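Local coordinates for attachment invasion locus protein (Yersinia pestis, PDB 3QRA) that probably promotes bacterial invasion of eukaryotic cells, as an outer-membrane adhesin built on an eight-stranded antiparallel beta-barrel, at residues E4-G10 / L151-F157; Y11-R15 / A49-R53; K113-G119 / Y136-D142. One frame throughout, in Å; residues are numbered along the deposited sequence.

Interaction 1 of 3, residues E4-G10 / L151-F157; sequences ESSISIG and LGAGYRF. With C8E ((hydroxyethyloxy)tri(ethyloxy)octane), chain B.
The seam that closes the beta-barrel joins Ser5-Gly10 of the first strand to Leu151-Arg156 of the last, antiparallel. Its backbone ladder has three hydrogen-bonded pairs, Ser5 with Phe157, Ile7 with Tyr155 and Ile9 with Ala153, each bonded in both directions; Ile7 N to Tyr155 O measures 2.9 Å. Just past the Ile9-Ala153 pair, Gly10 and Gly152 bring their CA atoms to 3.4 Å, the shortest such distance in the register. In up-and-down barrels of the outer membrane this pairing of first and last strands turns an open sheet into a cylinder, and a C-terminal phenylalanine, here Phe157, is a hallmark of such proteins. Its CG lies between the backbone N and the carbonyl carbon (chi1 51°), which brings the ring back over Ser5: Ser5 CB makes a CH-pi contact 4.0 Å from the Phe157 ring centroid, while Ile7 CG2 meets the ring edge at CE1, 3.8 Å away. On the opposite face of the sheet, with Ser6, Arg156 reaches Glu4. Glu4 OE1 stands 2.9 Å from Arg156 NH1 but well out of the guanidinium plane, so no N-H points at it and the attraction is one of charge; the carboxylate and guanidinium planes are 81° apart. Glu37 also forms a salt bridge with NH1, and Pro128 O takes the hydrogen bond from NE, so several partners hold this buried guanidinium. A water bridges Glu4 OE2 and the Phe157 carboxylate, donating to both. The face carrying Ile7, Ile9, Ala153 and Tyr155 looks outward and is coated by a detergent molecule (C8E, chain B), whose C3 lies 3.7 Å from Ile9 CG2 and whose C13 lies 3.7 Å from Ala153 CB.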
loop_
_atom_site.group_PDB
_atom_site.type_symbol
_atom_site.label_atom_id
_atom_site.label_comp_id
_atom_site.label_asym_id
_atom_site.label_seq_id
_atom_site.Cartn_x
_atom_site.Cartn_y
_atom_site.Cartn_z
ATOM N N GLU A 4 -1.084 19.090 -13.685
ATOM C CA GLU A 4 -0.439 17.837 -14.105
ATOM C C GLU A 4 -0.845 16.645 -13.267
ATOM O O GLU A 4 -0.973 16.744 -12.041
ATOM C CB GLU A 4 1.085 17.976 -14.137
ATOM C CG GLU A 4 1.575 18.912 -15.250
ATOM C CD GLU A 4 3.087 19.010 -15.323
ATOM O OE1 GLU A 4 3.771 18.656 -14.338
ATOM O OE2 GLU A 4 3.594 19.450 -16.371
ATOM N N SER A 5 -1.022 15.514 -13.953
ATOM C CA SER A 5 -1.369 14.242 -13.335
ATOM C C SER A 5 -0.157 13.320 -13.359
ATOM O O SER A 5 0.627 13.340 -14.315
ATOM C CB SER A 5 -2.493 13.562 -14.135
ATOM O OG SER A 5 -3.672 14.347 -14.158
ATOM N N SER A 6 -0.029 12.494 -12.328
ATOM C CA SER A 6 0.977 11.436 -12.304
ATOM C C SER A 6 0.288 10.107 -12.031
ATOM O O SER A 6 -0.527 9.996 -11.132
ATOM C CB SER A 6 2.008 11.701 -11.206
ATOM O OG SER A 6 2.611 12.983 -11.362
ATOM N N ILE A 7 0.608 9.099 -12.823
ATOM C CA ILE A 7 0.035 7.787 -12.600
ATOM C C ILE A 7 1.195 6.814 -12.480
ATOM O O ILE A 7 2.134 6.846 -13.293
ATOM C CB ILE A 7 -0.924 7.388 -13.763
ATOM C CG1 ILE A 7 -1.505 5.987 -13.553
ATOM C CG2 ILE A 7 -0.218 7.486 -15.118
ATOM C CD1 ILE A 7 -2.395 5.879 -12.335
ATOM N N SER A 8 1.136 5.971 -11.455
ATOM C CA SER A 8 2.183 4.979 -11.248
ATOM C C SER A 8 1.642 3.621 -10.824
ATOM O O SER A 8 0.587 3.525 -10.179
ATOM C CB SER A 8 3.216 5.466 -10.226
ATOM O OG SER A 8 2.627 5.792 -8.968
ATOM N N ILE A 9 2.387 2.581 -11.197
ATOM C CA ILE A 9 2.123 1.240 -10.699
ATOM C C ILE A 9 3.389 0.739 -10.027
ATOM O O ILE A 9 4.499 1.085 -10.436
ATOM C CB ILE A 9 1.663 0.255 -11.821
ATOM C CG1 ILE A 9 1.089 -1.022 -11.203
ATOM C CG2 ILE A 9 2.805 -0.065 -12.795
ATOM C CD1 ILE A 9 0.391 -1.935 -12.215
ATOM N N GLY A 10 3.231 -0.070 -8.988
ATOM C CA GLY A 10 4.389 -0.494 -8.231
ATOM C C GLY A 10 4.202 -1.767 -7.441
ATOM O O GLY A 10 3.082 -2.256 -7.264
ATOM N N LEU A 151 6.812 0.544 -3.929
ATOM C CA LEU A 151 7.803 1.156 -4.813
ATOM C C LEU A 151 7.328 1.012 -6.251
ATOM O O LEU A 151 7.187 -0.102 -6.749
ATOM C CB LEU A 151 9.158 0.478 -4.654
ATOM C CG LEU A 151 10.255 0.913 -5.636
ATOM C CD1 LEU A 151 10.620 2.382 -5.437
ATOM C CD2 LEU A 151 11.494 0.032 -5.483
ATOM N N GLY A 152 7.094 2.138 -6.916
ATOM C CA GLY A 152 6.478 2.127 -8.227
ATOM C C GLY A 152 7.032 3.177 -9.166
ATOM O O GLY A 152 7.945 3.922 -8.829
ATOM N N ALA A 153 6.478 3.212 -10.367
ATOM C CA ALA A 153 6.944 4.134 -11.389
ATOM C C ALA A 153 5.831 4.376 -12.387
ATOM O O ALA A 153 4.871 3.597 -12.484
ATOM C CB ALA A 153 8.195 3.588 -12.100
ATOM N N GLY A 154 5.960 5.468 -13.129
ATOM C CA GLY A 154 4.960 5.811 -14.111
ATOM C C GLY A 154 5.251 7.159 -14.735
ATOM O O GLY A 154 6.405 7.573 -14.838
ATOM N N TYR A 155 4.196 7.858 -15.129
ATOM C CA TYR A 155 4.366 9.046 -15.945
ATOM C C TYR A 155 3.612 10.222 -15.390
ATOM O O TYR A 155 2.652 10.051 -14.650
ATOM C CB TYR A 155 3.883 8.772 -17.355
ATOM C CG TYR A 155 4.591 7.601 -17.969
ATOM C CD1 TYR A 155 5.860 7.748 -18.522
ATOM C CD2 TYR A 155 4.008 6.343 -17.975
ATOM C CE1 TYR A 155 6.520 6.673 -19.087
ATOM C CE2 TYR A 155 4.662 5.260 -18.533
ATOM C CZ TYR A 155 5.915 5.429 -19.086
ATOM O OH TYR A 155 6.565 4.349 -19.641
ATOM N N ARG A 156 4.070 11.414 -15.759
ATOM C CA ARG A 156 3.427 12.656 -15.408
ATOM C C ARG A 156 3.187 13.511 -16.623
ATOM O O ARG A 156 4.073 13.705 -17.349
ATOM C CB ARG A 156 4.307 13.441 -14.466
ATOM C CG ARG A 156 3.715 14.716 -14.161
ATOM C CD ARG A 156 4.278 15.316 -12.995
ATOM N NE ARG A 156 5.586 15.778 -13.245
ATOM C CZ ARG A 156 6.019 16.920 -12.777
ATOM N NH1 ARG A 156 5.219 17.602 -12.044
ATOM N NH2 ARG A 156 7.227 17.346 -12.991
ATOM N N PHE A 157 1.978 13.997 -16.779
ATOM C CA PHE A 157 1.535 14.619 -18.019
ATOM C C PHE A 157 0.494 15.667 -17.690
ATOM O O PHE A 157 -0.249 15.503 -16.723
ATOM C CB PHE A 157 0.901 13.558 -18.925
ATOM C CG PHE A 157 -0.157 12.731 -18.232
ATOM C CD1 PHE A 157 0.199 11.645 -17.441
ATOM C CD2 PHE A 157 -1.501 13.044 -18.361
ATOM C CE1 PHE A 157 -0.765 10.894 -16.793
ATOM C CE2 PHE A 157 -2.472 12.291 -17.719
ATOM C CZ PHE A 157 -2.104 11.218 -16.933
ATOM O OXT PHE A 157 0.356 16.676 -18.375
HETATM C C1 C8E B . -0.997 1.444 -14.967
HETATM C C2 C8E B . -0.212 2.732 -15.184
HETATM C C3 C8E B . 1.263 2.547 -14.842
HETATM C C4 C8E B . 2.167 3.030 -15.970
HETATM C C5 C8E B . 3.098 1.918 -16.453
HETATM C C6 C8E B . 4.517 2.193 -15.970
HETATM C C7 C8E B . 5.353 0.918 -15.915
HETATM C C8 C8E B . 6.443 1.021 -14.854
HETATM O O9 C8E B . 6.407 -0.155 -14.074
HETATM C C10 C8E B . 7.444 -0.250 -13.122
HETATM C C11 C8E B . 6.779 -0.632 -11.809
HETATM O O12 C8E B . 7.754 -0.878 -10.823
HETATM C C13 C8E B . 8.516 0.264 -10.566
HETATM C C14 C8E B . 9.882 -0.127 -10.037
HETATM O O15 C8E B . 10.479 1.033 -9.498
HETATM C C16 C8E B . 11.104 1.820 -10.490
HETATM C C17 C8E B . 12.208 1.033 -11.181
HETATM O O HOH W 1 2.743 18.391 -18.812
HETATM O O HOH W 2 -3.437 16.264 -16.029
#

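Interaction 2 of 3, residues Y11-R15 / A49-R53; sequences YAQSR and AQTRR. With C8E ((hydroxyethyloxy)tri(ethyloxy)octane), chain G; C8E ((hydroxyethyloxy)tri(ethyloxy)octane), chain B.
Ser14 and Thr51 reach toward each other inside the barrel, each from a strand that is not the other's neighbour in the sheet. The segments 11-15 and 49-53 cross at 57°, their axes 6.7 Å apart at the closest, so no backbone ladder joins them and small side chains do the work. The tight part centres on Thr51. With chi1 at 60°, its OG1 sits between the backbone N and the carbonyl carbon while CG2 stands beside the backbone N: OG1 bonds Ser14, while CG2 packs against both Ala12 CB and the Ser14 oxygen. Ser14 OG and Thr51 OG1 are 2.8 Å apart in a hydrogen bond in which either hydroxyl could be the donor. From Ser14 OG to the methyl Thr51 CG2 is 3.4 Å, and Ala12 CB touches the same CG2 at 3.7 Å. Thr148 OG1 provides a second hydrogen bond to Ser14 OG, so this buried hydroxyl is gripped from two strands. With only alanine, serine and threonine side chains meeting on the inward side here, the contact spans the curve of the wall over the intervening strand 28-37. The outward side is different in kind. There Tyr11 does not touch segment 49-53, and its ring meets detergent: C6 of C8E chain G lies 3.5 Å above the plane of the Tyr11 ring, over the centre, and O12 of C8E chain B is 3.7 Å from Tyr11 CE2. Gln50, too, is directed away from segment 11-15. In the sheet, strand 28-37 stands between the two strands that meet here, with Ala12 bonded through the backbone to Gly29; strand 144-156 flanks the first strand on its other side, and Tyr71 of strand 66-81 touches Thr51.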
loop_
_atom_site.group_PDB
_atom_site.type_symbol
_atom_site.label_atom_id
_atom_site.label_comp_id
_atom_site.label_asym_id
_atom_site.label_seq_id
_atom_site.Cartn_x
_atom_site.Cartn_y
_atom_site.Cartn_z
ATOM N N TYR A 11 5.327 -2.286 -6.967
ATOM C CA TYR A 11 5.360 -3.422 -6.067
ATOM C C TYR A 11 4.837 -2.986 -4.715
ATOM O O TYR A 11 5.070 -1.843 -4.283
ATOM C CB TYR A 11 6.798 -3.894 -5.886
ATOM C CG TYR A 11 7.491 -4.338 -7.149
ATOM C CD1 TYR A 11 7.354 -5.643 -7.612
ATOM C CD2 TYR A 11 8.305 -3.460 -7.864
ATOM C CE1 TYR A 11 7.999 -6.061 -8.759
ATOM C CE2 TYR A 11 8.949 -3.867 -9.016
ATOM C CZ TYR A 11 8.790 -5.167 -9.456
ATOM O OH TYR A 11 9.428 -5.579 -10.592
ATOM N N ALA A 12 4.104 -3.882 -4.064
ATOM C CA ALA A 12 3.779 -3.697 -2.649
ATOM C C ALA A 12 4.170 -4.949 -1.864
ATOM O O ALA A 12 3.978 -6.071 -2.335
ATOM C CB ALA A 12 2.297 -3.381 -2.481
ATOM N N GLN A 13 4.738 -4.769 -0.676
ATOM C CA GLN A 13 5.088 -5.919 0.147
ATOM C C GLN A 13 4.735 -5.585 1.591
ATOM O O GLN A 13 5.074 -4.505 2.079
ATOM C CB GLN A 13 6.575 -6.241 0.026
ATOM C CG GLN A 13 7.014 -7.404 0.903
ATOM C CD GLN A 13 7.931 -8.371 0.179
ATOM O OE1 GLN A 13 7.922 -9.570 0.454
ATOM N NE2 GLN A 13 8.739 -7.852 -0.741
ATOM N N SER A 14 4.025 -6.490 2.249
ATOM C CA SER A 14 3.603 -6.272 3.630
ATOM C C SER A 14 4.369 -7.172 4.595
ATOM O O SER A 14 4.817 -8.266 4.234
ATOM C CB SER A 14 2.097 -6.542 3.797
ATOM O OG SER A 14 1.293 -5.697 2.995
ATOM N N ARG A 15 4.538 -6.668 5.814
ATOM C CA ARG A 15 4.910 -7.450 6.973
ATOM C C ARG A 15 3.680 -7.467 7.869
ATOM O O ARG A 15 3.019 -6.447 8.034
ATOM C CB ARG A 15 6.075 -6.796 7.717
ATOM C CG ARG A 15 7.420 -6.854 6.983
ATOM C CD ARG A 15 8.546 -6.387 7.907
ATOM N NE ARG A 15 9.863 -6.547 7.299
ATOM N N ALA A 49 -3.812 -0.204 -2.724
ATOM C CA ALA A 49 -2.809 -1.251 -2.553
ATOM C C ALA A 49 -3.470 -2.587 -2.261
ATOM O O ALA A 49 -4.525 -2.657 -1.623
ATOM C CB ALA A 49 -1.824 -0.881 -1.417
ATOM N N GLN A 50 -2.845 -3.653 -2.732
ATOM C CA GLN A 50 -3.289 -4.980 -2.358
ATOM C C GLN A 50 -2.072 -5.862 -2.188
ATOM O O GLN A 50 -1.146 -5.798 -2.983
ATOM C CB GLN A 50 -4.260 -5.542 -3.401
ATOM C CG GLN A 50 -3.637 -6.420 -4.465
ATOM C CD GLN A 50 -4.667 -7.307 -5.152
ATOM O OE1 GLN A 50 -5.842 -6.941 -5.263
ATOM N NE2 GLN A 50 -4.239 -8.493 -5.584
ATOM N N THR A 51 -2.054 -6.649 -1.113
ATOM C CA THR A 51 -1.044 -7.684 -0.934
ATOM C C THR A 51 -1.726 -8.974 -0.497
ATOM O O THR A 51 -2.838 -8.965 0.026
ATOM C CB THR A 51 0.030 -7.304 0.112
ATOM O OG1 THR A 51 -0.594 -7.083 1.386
ATOM C CG2 THR A 51 0.804 -6.058 -0.321
ATOM N N ARG A 52 -1.066 -10.091 -0.726
ATOM C CA ARG A 52 -1.691 -11.359 -0.394
ATOM C C ARG A 52 -0.660 -12.435 -0.223
ATOM O O ARG A 52 0.466 -12.341 -0.715
ATOM C CB ARG A 52 -2.704 -11.764 -1.470
ATOM C CG ARG A 52 -2.095 -11.989 -2.841
ATOM C CD ARG A 52 -3.177 -12.055 -3.922
ATOM N NE ARG A 52 -2.689 -12.675 -5.151
ATOM N N ARG A 53 -1.053 -13.463 0.511
ATOM C CA ARG A 53 -0.275 -14.682 0.595
ATOM C C ARG A 53 -1.296 -15.794 0.511
ATOM O O ARG A 53 -2.092 -15.962 1.422
ATOM C CB ARG A 53 0.479 -14.745 1.928
ATOM C CG ARG A 53 1.317 -16.003 2.112
ATOM C CD ARG A 53 1.807 -16.133 3.552
HETATM C C1 C8E G . 8.431 -2.849 -2.391
HETATM C C2 C8E G . 8.966 -4.214 -2.827
HETATM C C3 C8E G . 9.773 -4.101 -4.117
HETATM C C4 C8E G . 10.636 -5.336 -4.370
HETATM C C5 C8E G . 11.205 -5.332 -5.787
HETATM C C6 C8E G . 10.748 -6.544 -6.593
HETATM C C7 C8E G . 11.936 -7.249 -7.242
HETATM C C8 C8E G . 11.521 -8.548 -7.921
HETATM C C1 C8E B . -0.997 1.444 -14.967
HETATM C C2 C8E B . -0.212 2.732 -15.184
HETATM C C3 C8E B . 1.263 2.547 -14.842
HETATM C C4 C8E B . 2.167 3.030 -15.970
HETATM C C5 C8E B . 3.098 1.918 -16.453
HETATM C C6 C8E B . 4.517 2.193 -15.970
HETATM C C7 C8E B . 5.353 0.918 -15.915
HETATM C C8 C8E B . 6.443 1.021 -14.854
HETATM O O9 C8E B . 6.407 -0.155 -14.074
HETATM C C10 C8E B . 7.444 -0.250 -13.122
HETATM C C11 C8E B . 6.779 -0.632 -11.809
HETATM O O12 C8E B . 7.754 -0.878 -10.823
HETATM C C13 C8E B . 8.516 0.264 -10.566
HETATM C C14 C8E B . 9.882 -0.127 -10.037
HETATM O O15 C8E B . 10.479 1.033 -9.498
HETATM C C16 C8E B . 11.104 1.820 -10.490
HETATM C C17 C8E B . 12.208 1.033 -11.181
#

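Interaction 3 of 3, residues K113-G119 / Y136-D142; sequences KTSLAYG and YEYSKLD. With C8E ((hydroxyethyloxy)tri(ethyloxy)octane), chain C; C8E ((hydroxyethyloxy)tri(ethyloxy)octane), chain D; C8E ((hydroxyethyloxy)tri(ethyloxy)octane), chain H.
Tyr118 and Tyr138 carry the regular backbone pairing of this beta-hairpin: Tyr118 N bonds Tyr138 O at 2.9 Å, and Tyr138 N returns to Tyr118 O at 2.8 Å. From that pair toward Lys113 and Asp142, hydroxyls and a water take over. Ser139 OG donates to Leu116 O at 2.8 Å, from above the carbonyl plane, and Ser115 OG donates to Lys140 O at 2.9 Å. A water wedged between the strands gives a hydrogen bond to Leu116 O and accepts one from Lys140 N, filling the place of a direct bond. Apolar contact joins the tyrosines, Tyr118 CD2 lying at the edge of the Tyr138 ring, 4.2 Å from its CD2. Leu141 adds carbon-to-carbon packing: its CD2 is 3.6 Å from Ser115 CB, and its CB meets Lys113 CG at 3.7 Å, the Lys113 and Leu141 side chains running past one another in opposite senses. The charged pair is long: Lys113 NZ to Asp142 OD1 is 3.7 Å. Outward, C5 of C8E chain C lies over a face of the Tyr118 ring toward its rim. Inward, Glu137 has CG anti to the backbone N (chi1 178°) and an extended chain, which carries OE2 to the hydroxyls of Ser73 and Tyr71 on strand 66-81. Strand 86-102 adjoins segment 113-119, and strand 144-156 continues the sheet beyond segment 136-142.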
loop_
_atom_site.group_PDB
_atom_site.type_symbol
_atom_site.label_atom_id
_atom_site.label_comp_id
_atom_site.label_asym_id
_atom_site.label_seq_id
_atom_site.Cartn_x
_atom_site.Cartn_y
_atom_site.Cartn_z
ATOM N N LYS A 113 -11.310 -7.668 8.951
ATOM C CA LYS A 113 -11.399 -6.427 9.706
ATOM C C LYS A 113 -11.055 -5.242 8.826
ATOM O O LYS A 113 -10.153 -5.314 7.991
ATOM C CB LYS A 113 -10.453 -6.478 10.917
ATOM C CG LYS A 113 -10.333 -5.167 11.694
ATOM C CD LYS A 113 -11.597 -4.878 12.502
ATOM C CE LYS A 113 -11.454 -3.585 13.306
ATOM N NZ LYS A 113 -12.670 -3.299 14.117
ATOM N N THR A 114 -11.783 -4.146 9.029
ATOM C CA THR A 114 -11.480 -2.871 8.388
ATOM C C THR A 114 -11.102 -1.857 9.455
ATOM O O THR A 114 -11.787 -1.728 10.475
ATOM C CB THR A 114 -12.701 -2.328 7.626
ATOM O OG1 THR A 114 -13.156 -3.314 6.693
ATOM C CG2 THR A 114 -12.348 -1.038 6.886
ATOM N N SER A 115 -10.008 -1.135 9.225
ATOM C CA SER A 115 -9.566 -0.133 10.173
ATOM C C SER A 115 -8.967 1.019 9.400
ATOM O O SER A 115 -8.921 0.987 8.168
ATOM C CB SER A 115 -8.527 -0.720 11.133
ATOM O OG SER A 115 -8.298 0.150 12.231
ATOM N N LEU A 116 -8.511 2.037 10.115
ATOM C CA LEU A 116 -7.806 3.141 9.465
ATOM C C LEU A 116 -6.471 2.655 8.899
ATOM O O LEU A 116 -5.825 1.756 9.462
ATOM C CB LEU A 116 -7.554 4.264 10.466
ATOM C CG LEU A 116 -8.799 5.017 10.935
ATOM C CD1 LEU A 116 -8.446 5.963 12.086
ATOM C CD2 LEU A 116 -9.425 5.779 9.758
ATOM N N ALA A 117 -6.067 3.246 7.780
ATOM C CA ALA A 117 -4.719 3.052 7.262
ATOM C C ALA A 117 -4.047 4.417 7.143
ATOM O O ALA A 117 -4.697 5.406 6.804
ATOM C CB ALA A 117 -4.756 2.363 5.913
ATOM N N TYR A 118 -2.747 4.460 7.406
ATOM C CA TYR A 118 -2.009 5.720 7.435
ATOM C C TYR A 118 -0.775 5.550 6.582
ATOM O O TYR A 118 -0.121 4.532 6.666
ATOM C CB TYR A 118 -1.532 6.017 8.851
ATOM C CG TYR A 118 -2.568 5.855 9.932
ATOM C CD1 TYR A 118 -3.339 6.931 10.343
ATOM C CD2 TYR A 118 -2.759 4.632 10.566
ATOM C CE1 TYR A 118 -4.272 6.796 11.364
ATOM C CE2 TYR A 118 -3.699 4.487 11.583
ATOM C CZ TYR A 118 -4.451 5.572 11.971
ATOM O OH TYR A 118 -5.388 5.447 12.976
ATOM N N GLY A 119 -0.417 6.547 5.788
ATOM C CA GLY A 119 0.745 6.408 4.933
ATOM C C GLY A 119 1.565 7.674 4.792
ATOM O O GLY A 119 1.126 8.769 5.138
ATOM N N TYR A 136 5.276 4.185 2.548
ATOM C CA TYR A 136 5.019 3.217 3.603
ATOM C C TYR A 136 3.606 3.449 4.131
ATOM O O TYR A 136 3.107 4.589 4.171
ATOM C CB TYR A 136 6.043 3.340 4.741
ATOM C CG TYR A 136 5.702 2.471 5.933
ATOM C CD1 TYR A 136 6.001 1.110 5.930
ATOM C CD2 TYR A 136 5.081 3.007 7.061
ATOM C CE1 TYR A 136 5.690 0.308 7.020
ATOM C CE2 TYR A 136 4.759 2.203 8.152
ATOM C CZ TYR A 136 5.067 0.860 8.119
ATOM O OH TYR A 136 4.759 0.048 9.191
ATOM N N GLU A 137 2.959 2.359 4.519
ATOM C CA GLU A 137 1.606 2.403 5.031
ATOM C C GLU A 137 1.500 1.505 6.252
ATOM O O GLU A 137 2.135 0.475 6.305
ATOM C CB GLU A 137 0.669 1.890 3.950
ATOM C CG GLU A 137 -0.786 1.823 4.331
ATOM C CD GLU A 137 -1.611 1.507 3.106
ATOM O OE1 GLU A 137 -1.702 2.397 2.231
ATOM O OE2 GLU A 137 -2.116 0.366 2.998
ATOM N N TYR A 138 0.676 1.895 7.214
ATOM C CA TYR A 138 0.464 1.127 8.438
ATOM C C TYR A 138 -1.029 1.013 8.715
ATOM O O TYR A 138 -1.779 1.978 8.546
ATOM C CB TYR A 138 1.144 1.823 9.615
ATOM C CG TYR A 138 0.866 1.181 10.951
ATOM C CD1 TYR A 138 1.542 0.028 11.349
ATOM C CD2 TYR A 138 -0.065 1.737 11.830
ATOM C CE1 TYR A 138 1.290 -0.559 12.599
ATOM C CE2 TYR A 138 -0.319 1.160 13.074
ATOM C CZ TYR A 138 0.353 0.016 13.445
ATOM O OH TYR A 138 0.099 -0.540 14.680
ATOM N N SER A 139 -1.473 -0.175 9.103
ATOM C CA SER A 139 -2.852 -0.333 9.547
ATOM C C SER A 139 -2.889 -1.341 10.681
ATOM O O SER A 139 -2.259 -2.396 10.596
ATOM C CB SER A 139 -3.753 -0.782 8.390
ATOM O OG SER A 139 -5.111 -0.909 8.793
ATOM N N LYS A 140 -3.603 -1.011 11.754
ATOM C CA LYS A 140 -3.798 -1.961 12.837
ATOM C C LYS A 140 -5.225 -2.496 12.816
ATOM O O LYS A 140 -6.191 -1.743 12.950
ATOM C CB LYS A 140 -3.468 -1.356 14.213
ATOM C CG LYS A 140 -3.443 -2.416 15.318
ATOM C CD LYS A 140 -2.785 -1.916 16.596
ATOM C CE LYS A 140 -2.677 -3.042 17.619
ATOM N NZ LYS A 140 -1.939 -2.608 18.829
ATOM N N LEU A 141 -5.338 -3.805 12.622
ATOM C CA LEU A 141 -6.614 -4.490 12.508
ATOM C C LEU A 141 -6.816 -5.326 13.759
ATOM O O LEU A 141 -6.396 -6.486 13.822
ATOM C CB LEU A 141 -6.622 -5.378 11.257
ATOM C CG LEU A 141 -6.225 -4.705 9.935
ATOM C CD1 LEU A 141 -6.075 -5.751 8.829
ATOM C CD2 LEU A 141 -7.235 -3.627 9.534
ATOM N N ASP A 142 -7.454 -4.721 14.757
ATOM C CA ASP A 142 -7.514 -5.288 16.098
ATOM C C ASP A 142 -6.101 -5.589 16.589
ATOM O O ASP A 142 -5.308 -4.674 16.772
ATOM C CB ASP A 142 -8.405 -6.531 16.145
ATOM C CG ASP A 142 -9.872 -6.203 15.919
ATOM O OD1 ASP A 142 -10.302 -5.086 16.278
ATOM O OD2 ASP A 142 -10.597 -7.065 15.381
HETATM C C1 C8E C . -3.320 5.027 17.287
HETATM C C2 C8E C . -1.980 4.997 16.560
HETATM C C3 C8E C . -2.119 5.332 15.080
HETATM C C4 C8E C . -0.874 6.060 14.585
HETATM C C5 C8E C . -0.200 5.340 13.422
HETATM C C6 C8E C . 0.429 6.342 12.458
HETATM C C7 C8E C . 1.316 5.653 11.429
HETATM C C8 C8E C . 1.926 6.654 10.454
HETATM O O9 C8E C . 2.963 6.052 9.709
HETATM C C10 C8E C . 2.853 6.307 8.324
HETATM C C1 C8E D . -6.367 -10.231 9.200
HETATM C C2 C8E D . -7.812 -10.157 9.686
HETATM C C3 C8E D . -7.922 -9.277 10.925
HETATM C C4 C8E D . -8.086 -10.095 12.202
HETATM C C5 C8E D . -8.620 -9.212 13.325
HETATM C C6 C8E D . -9.642 -9.950 14.183
HETATM C C7 C8E D . -11.070 -9.693 13.716
HETATM C C8 C8E D . -12.012 -10.761 14.263
HETATM C C1 C8E H . 9.845 6.470 1.213
HETATM C C2 C8E H . 8.964 6.243 2.435
HETATM C C3 C8E H . 9.113 7.375 3.447
HETATM C C4 C8E H . 7.901 7.450 4.372
HETATM C C5 C8E H . 8.308 7.410 5.842
HETATM C C6 C8E H . 7.634 6.264 6.590
HETATM C C7 C8E H . 8.473 5.835 7.788
HETATM C C8 C8E H . 7.848 4.654 8.523
HETATM O O9 C8E H . 8.867 3.821 9.035
HETATM O O HOH W 3 -5.467 1.099 12.087
#

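Overall arrangement
From the N terminus the chain enters strand 5-18, whose first half is paired by interaction 1 with the last strand, closing a loop that spans nearly the whole protein. Further along the same strand, interaction 2 closes a much shorter loop through strand 28-37 to strand 42-53. Interaction 3 follows later as a hairpin contact between strands 108-124 and 130-141. Interactions 2 and 3 lie in series, both enclosed by interaction 1. The first two touch directly, Leu151 O facing Tyr11 N at 2.9 Å in a probable hydrogen bond, whereas interactions 1 and 3 lie on opposite sides of the chain's centre, about 24 Å between centres. Together they tie the seam, the interior and a hairpin of one barrel.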